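Local structure of ABC-type transport system, molybdenum-specific extracellular solute-binding protein (Clostridium difficile, 4KD5) at residues Gly41-Gly53 and Ser61-Leu75. The protein probably binds molybdate or tungstate outside the cell and delivers it to an ABC transporter for uptake. Numbering follows the deposited sequence.
Sequences GASGSLQQQIEQG and SAGQKQMKVLDEEKL. With SBT (2-butanol), chain G.
Helices 43-52 and 65-72 run side by side in nearly the same direction, their axes 13° apart and 9.8 Å from each other at closest approach, with Q47 level with Q66. At the N-terminal end the hydroxyl of S43 accepts a hydrogen bond from the backbone N of A62 (OG to N, 3.1 Å), tying the first turn of one helix to the loop that leads into the other. S43 is a predicted molybdate-binding residue, so this bond lies at the predicted anion site. Q47 sends an extended chain across the groove, CG anti to the backbone N (chi1 170°), and crosses the side chains of Q66 and V69 at about a right angle, the two amide planes 66° apart: OE1 lies 3.3 Å from CB of Q66. Its NE2 gives a nearly straight hydrogen bond to OE2 of E51, 3.1 Å away and approached from above the carboxylate plane. That same OE2 of E51 lies 2.8 Å from OE1 of E73, which would fit one of the acids being protonated. Deeper in, CD2 of L70 packs on CG2 of I50 and CG of E51, while CD1 of L75 sits against CA of E51 at 3.6 Å. Below this layer, I50 and L70 both rest on F59 of strand 58-60, which connects the two helices; S43 and A62 reach A13 of strand 6-13, its parallel partner, and E51 also packs on S45 of a second subunit.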
loop_
_atom_site.group_PDB
_atom_site.type_symbol
_atom_site.label_atom_id
_atom_site.label_comp_id
_atom_site.label_asym_id
_atom_site.label_seq_id
_atom_site.Cartn_x
_atom_site.Cartn_y
_atom_site.Cartn_z
ATOM N N GLY A 41 -24.413 -8.530 8.428
ATOM C CA GLY A 41 -25.683 -8.731 7.752
ATOM C C GLY A 41 -25.736 -10.019 6.951
ATOM O O GLY A 41 -24.815 -10.839 7.009
ATOM N N ALA A 42 -26.826 -10.199 6.208
ATOM C CA ALA A 42 -26.966 -11.340 5.303
ATOM C C ALA A 42 -26.202 -11.071 4.009
ATOM O O ALA A 42 -26.370 -10.014 3.395
ATOM C CB ALA A 42 -28.427 -11.597 5.005
ATOM N N SER A 43 -25.390 -12.041 3.593
ATOM C CA SER A 43 -24.477 -11.884 2.463
ATOM C C SER A 43 -25.130 -11.308 1.210
ATOM O O SER A 43 -24.549 -10.449 0.545
ATOM C CB SER A 43 -23.807 -13.218 2.139
ATOM O OG SER A 43 -23.149 -13.737 3.277
ATOM N N GLY A 44 -26.335 -11.773 0.898
ATOM C CA GLY A 44 -27.053 -11.299 -0.270
ATOM C C GLY A 44 -27.392 -9.820 -0.228
ATOM O O GLY A 44 -27.286 -9.131 -1.242
ATOM N N SER A 45 -27.803 -9.330 0.939
ATOM C CA SER A 45 -28.144 -7.922 1.107
ATOM C C SER A 45 -26.892 -7.050 1.143
ATOM O O SER A 45 -26.886 -5.926 0.636
ATOM C CB SER A 45 -28.960 -7.726 2.381
ATOM O OG SER A 45 -30.109 -8.545 2.367
ATOM N N LEU A 46 -25.840 -7.577 1.762
ATOM C CA LEU A 46 -24.540 -6.921 1.772
ATOM C C LEU A 46 -24.034 -6.736 0.344
ATOM O O LEU A 46 -23.428 -5.717 0.016
ATOM C CB LEU A 46 -23.541 -7.736 2.598
ATOM C CG LEU A 46 -23.889 -7.944 4.073
ATOM C CD1 LEU A 46 -22.891 -8.865 4.761
ATOM C CD2 LEU A 46 -23.958 -6.610 4.797
ATOM N N GLN A 47 -24.296 -7.729 -0.501
ATOM C CA GLN A 47 -23.965 -7.656 -1.922
ATOM C C GLN A 47 -24.685 -6.486 -2.591
ATOM O O GLN A 47 -24.083 -5.739 -3.365
ATOM C CB GLN A 47 -24.344 -8.970 -2.617
ATOM C CG GLN A 47 -24.274 -8.926 -4.138
ATOM C CD GLN A 47 -24.978 -10.102 -4.794
ATOM O OE1 GLN A 47 -25.165 -11.152 -4.180
ATOM N NE2 GLN A 47 -25.376 -9.928 -6.050
ATOM N N GLN A 48 -25.968 -6.330 -2.274
ATOM C CA GLN A 48 -26.797 -5.270 -2.848
ATOM C C GLN A 48 -26.277 -3.875 -2.506
ATOM O O GLN A 48 -26.263 -2.990 -3.359
ATOM C CB GLN A 48 -28.251 -5.430 -2.388
ATOM C CG GLN A 48 -28.928 -6.688 -2.911
ATOM C CD GLN A 48 -29.969 -7.244 -1.957
ATOM O OE1 GLN A 48 -30.327 -8.420 -2.030
ATOM N NE2 GLN A 48 -30.461 -6.400 -1.056
ATOM N N GLN A 49 -25.847 -3.684 -1.261
ATOM C CA GLN A 49 -25.297 -2.399 -0.830
ATOM C C GLN A 49 -24.031 -2.035 -1.600
ATOM O O GLN A 49 -23.865 -0.896 -2.035
ATOM C CB GLN A 49 -25.017 -2.408 0.676
ATOM C CG GLN A 49 -26.263 -2.368 1.538
ATOM C CD GLN A 49 -27.132 -1.158 1.253
ATOM O OE1 GLN A 49 -26.701 -0.017 1.420
ATOM N NE2 GLN A 49 -28.361 -1.403 0.808
ATOM N N ILE A 50 -23.140 -3.008 -1.755
ATOM C CA ILE A 50 -21.927 -2.827 -2.543
ATOM C C ILE A 50 -22.294 -2.494 -3.993
ATOM O O ILE A 50 -21.621 -1.699 -4.648
ATOM C CB ILE A 50 -21.033 -4.085 -2.475
ATOM C CG1 ILE A 50 -20.595 -4.342 -1.034
ATOM C CG2 ILE A 50 -19.817 -3.951 -3.373
ATOM C CD1 ILE A 50 -19.771 -5.597 -0.856
ATOM N N GLU A 51 -23.379 -3.095 -4.479
ATOM C CA GLU A 51 -23.868 -2.829 -5.829
ATOM C C GLU A 51 -24.475 -1.433 -5.949
ATOM O O GLU A 51 -24.493 -0.859 -7.033
ATOM C CB GLU A 51 -24.887 -3.897 -6.260
ATOM C CG GLU A 51 -24.293 -5.270 -6.556
ATOM C CD GLU A 51 -25.352 -6.356 -6.704
ATOM O OE1 GLU A 51 -26.338 -6.340 -5.939
ATOM O OE2 GLU A 51 -25.197 -7.232 -7.582
ATOM N N GLN A 52 -24.979 -0.899 -4.838
ATOM C CA GLN A 52 -25.548 0.448 -4.813
ATOM C C GLN A 52 -24.448 1.500 -4.697
ATOM O O GLN A 52 -24.665 2.672 -5.001
ATOM C CB GLN A 52 -26.551 0.600 -3.659
ATOM C CG GLN A 52 -27.814 -0.245 -3.807
ATOM C CD GLN A 52 -28.662 -0.286 -2.546
ATOM O OE1 GLN A 52 -28.514 0.549 -1.654
ATOM N NE2 GLN A 52 -29.554 -1.268 -2.468
ATOM N N GLY A 53 -23.271 1.076 -4.248
ATOM C CA GLY A 53 -22.143 1.978 -4.106
ATOM C C GLY A 53 -21.860 2.392 -2.674
ATOM O O GLY A 53 -21.253 3.434 -2.430
ATOM N N SER A 61 -17.825 -13.088 2.906
ATOM C CA SER A 61 -19.123 -13.677 2.596
ATOM C C SER A 61 -19.314 -15.063 3.202
ATOM O O SER A 61 -18.355 -15.697 3.632
ATOM C CB SER A 61 -19.309 -13.751 1.084
ATOM O OG SER A 61 -20.663 -13.559 0.752
ATOM N N ALA A 62 -20.561 -15.528 3.217
ATOM C CA ALA A 62 -20.894 -16.857 3.727
ATOM C C ALA A 62 -20.780 -17.900 2.623
ATOM O O ALA A 62 -20.586 -19.090 2.889
ATOM C CB ALA A 62 -22.292 -16.869 4.318
ATOM N N GLY A 63 -20.930 -17.451 1.381
ATOM C CA GLY A 63 -20.873 -18.346 0.239
ATOM C C GLY A 63 -20.211 -17.717 -0.971
ATOM O O GLY A 63 -19.891 -16.527 -0.966
ATOM N N GLN A 64 -20.015 -18.517 -2.016
ATOM C CA GLN A 64 -19.319 -18.059 -3.217
ATOM C C GLN A 64 -20.236 -17.386 -4.232
ATOM O O GLN A 64 -19.765 -16.693 -5.132
ATOM C CB GLN A 64 -18.578 -19.222 -3.888
ATOM C CG GLN A 64 -17.475 -19.864 -3.055
ATOM C CD GLN A 64 -16.141 -19.135 -3.137
ATOM O OE1 GLN A 64 -15.140 -19.604 -2.596
ATOM N NE2 GLN A 64 -16.119 -17.990 -3.812
ATOM N N LYS A 65 -21.541 -17.597 -4.081
ATOM C CA LYS A 65 -22.540 -17.083 -5.020
ATOM C C LYS A 65 -22.494 -15.561 -5.168
ATOM O O LYS A 65 -22.494 -15.034 -6.281
ATOM C CB LYS A 65 -23.941 -17.527 -4.579
ATOM C CG LYS A 65 -24.998 -17.521 -5.676
ATOM C CD LYS A 65 -25.780 -16.206 -5.733
ATOM C CE LYS A 65 -26.632 -16.142 -7.005
ATOM N NZ LYS A 65 -27.548 -14.963 -7.046
ATOM N N GLN A 66 -22.440 -14.859 -4.044
ATOM C CA GLN A 66 -22.462 -13.399 -4.049
ATOM C C GLN A 66 -21.163 -12.763 -4.551
ATOM O O GLN A 66 -21.179 -11.660 -5.097
ATOM C CB GLN A 66 -22.821 -12.876 -2.656
ATOM C CG GLN A 66 -22.581 -13.888 -1.548
ATOM C CD GLN A 66 -23.777 -14.772 -1.283
ATOM O OE1 GLN A 66 -23.632 -15.941 -0.930
ATOM N NE2 GLN A 66 -24.970 -14.213 -1.433
HETATM N N MSE A 67 -20.043 -13.456 -4.363
HETATM C CA MSE A 67 -18.755 -12.985 -4.868
HETATM C C MSE A 67 -18.724 -13.034 -6.391
HETATM O O MSE A 67 -18.195 -12.128 -7.038
HETATM C CB MSE A 67 -17.618 -13.828 -4.290
HETATM C CG MSE A 67 -17.321 -13.545 -2.829
HETATM SE SE MSE A 67 -16.537 -11.777 -2.576
HETATM C CE MSE A 67 -16.426 -11.767 -0.631
ATOM N N LYS A 68 -19.305 -14.090 -6.955
ATOM C CA LYS A 68 -19.341 -14.269 -8.402
ATOM C C LYS A 68 -20.092 -13.152 -9.122
ATOM O O LYS A 68 -19.643 -12.668 -10.158
ATOM C CB LYS A 68 -19.928 -15.641 -8.758
ATOM C CG LYS A 68 -18.891 -16.759 -8.799
ATOM C CD LYS A 68 -19.534 -18.140 -8.858
ATOM C CE LYS A 68 -18.478 -19.238 -8.848
ATOM N NZ LYS A 68 -19.077 -20.604 -8.837
ATOM N N VAL A 69 -21.233 -12.751 -8.566
ATOM C CA VAL A 69 -22.013 -11.653 -9.130
ATOM C C VAL A 69 -21.209 -10.362 -9.065
ATOM O O VAL A 69 -21.035 -9.679 -10.073
ATOM C CB VAL A 69 -23.332 -11.449 -8.379
ATOM C CG1 VAL A 69 -24.135 -10.338 -9.023
ATOM C CG2 VAL A 69 -24.135 -12.738 -8.364
ATOM N N LEU A 70 -20.720 -10.041 -7.870
ATOM C CA LEU A 70 -19.912 -8.846 -7.650
ATOM C C LEU A 70 -18.717 -8.753 -8.595
ATOM O O LEU A 70 -18.389 -7.672 -9.078
ATOM C CB LEU A 70 -19.446 -8.769 -6.192
ATOM C CG LEU A 70 -20.539 -8.451 -5.171
ATOM C CD1 LEU A 70 -19.998 -8.476 -3.753
ATOM C CD2 LEU A 70 -21.143 -7.100 -5.477
ATOM N N ASP A 71 -18.078 -9.886 -8.868
ATOM C CA ASP A 71 -16.924 -9.907 -9.763
ATOM C C ASP A 71 -17.369 -9.766 -11.219
ATOM O O ASP A 71 -16.675 -9.160 -12.035
ATOM C CB ASP A 71 -16.107 -11.185 -9.564
ATOM C CG ASP A 71 -14.708 -11.079 -10.138
ATOM O OD1 ASP A 71 -14.171 -9.951 -10.197
ATOM O OD2 ASP A 71 -14.144 -12.126 -10.524
ATOM N N GLU A 72 -18.538 -10.317 -11.535
ATOM C CA GLU A 72 -19.139 -10.171 -12.861
ATOM C C GLU A 72 -19.445 -8.705 -13.156
ATOM O O GLU A 72 -19.311 -8.247 -14.293
ATOM C CB GLU A 72 -20.420 -11.011 -12.963
ATOM C CG GLU A 72 -21.371 -10.588 -14.083
ATOM C CD GLU A 72 -22.568 -11.516 -14.222
ATOM O OE1 GLU A 72 -23.187 -11.850 -13.190
ATOM O OE2 GLU A 72 -22.889 -11.910 -15.364
ATOM N N GLU A 73 -19.853 -7.974 -12.124
ATOM C CA GLU A 73 -20.175 -6.559 -12.256
ATOM C C GLU A 73 -18.944 -5.695 -11.971
ATOM O O GLU A 73 -19.039 -4.468 -11.903
ATOM C CB GLU A 73 -21.330 -6.189 -11.319
ATOM C CG GLU A 73 -22.603 -7.012 -11.532
ATOM C CD GLU A 73 -23.535 -6.976 -10.330
ATOM O OE1 GLU A 73 -23.063 -6.645 -9.223
ATOM O OE2 GLU A 73 -24.736 -7.281 -10.491
ATOM N N LYS A 74 -17.798 -6.352 -11.797
ATOM C CA LYS A 74 -16.509 -5.678 -11.609
ATOM C C LYS A 74 -16.453 -4.728 -10.406
ATOM O O LYS A 74 -15.837 -3.664 -10.466
ATOM C CB LYS A 74 -16.079 -4.968 -12.902
ATOM C CG LYS A 74 -15.710 -5.925 -14.036
ATOM C CD LYS A 74 -15.025 -5.191 -15.180
ATOM C CE LYS A 74 -14.161 -6.132 -16.004
ATOM N NZ LYS A 74 -13.174 -6.847 -15.146
ATOM N N LEU A 75 -17.082 -5.137 -9.309
ATOM C CA LEU A 75 -17.107 -4.337 -8.092
ATOM C C LEU A 75 -16.047 -4.816 -7.102
ATOM O O LEU A 75 -15.975 -4.327 -5.971
ATOM C CB LEU A 75 -18.497 -4.380 -7.455
ATOM C CG LEU A 75 -19.638 -3.790 -8.287
ATOM C CD1 LEU A 75 -20.981 -4.020 -7.621
ATOM C CD2 LEU A 75 -19.426 -2.308 -8.511
HETATM C C1 SBT G . -21.427 -21.784 -4.225
HETATM C C2 SBT G . -21.581 -21.306 -2.791
HETATM C C3 SBT G . -22.924 -20.620 -2.592
HETATM C C4 SBT G . -23.355 -20.684 -1.144
HETATM O OH SBT G . -21.501 -22.440 -1.933
#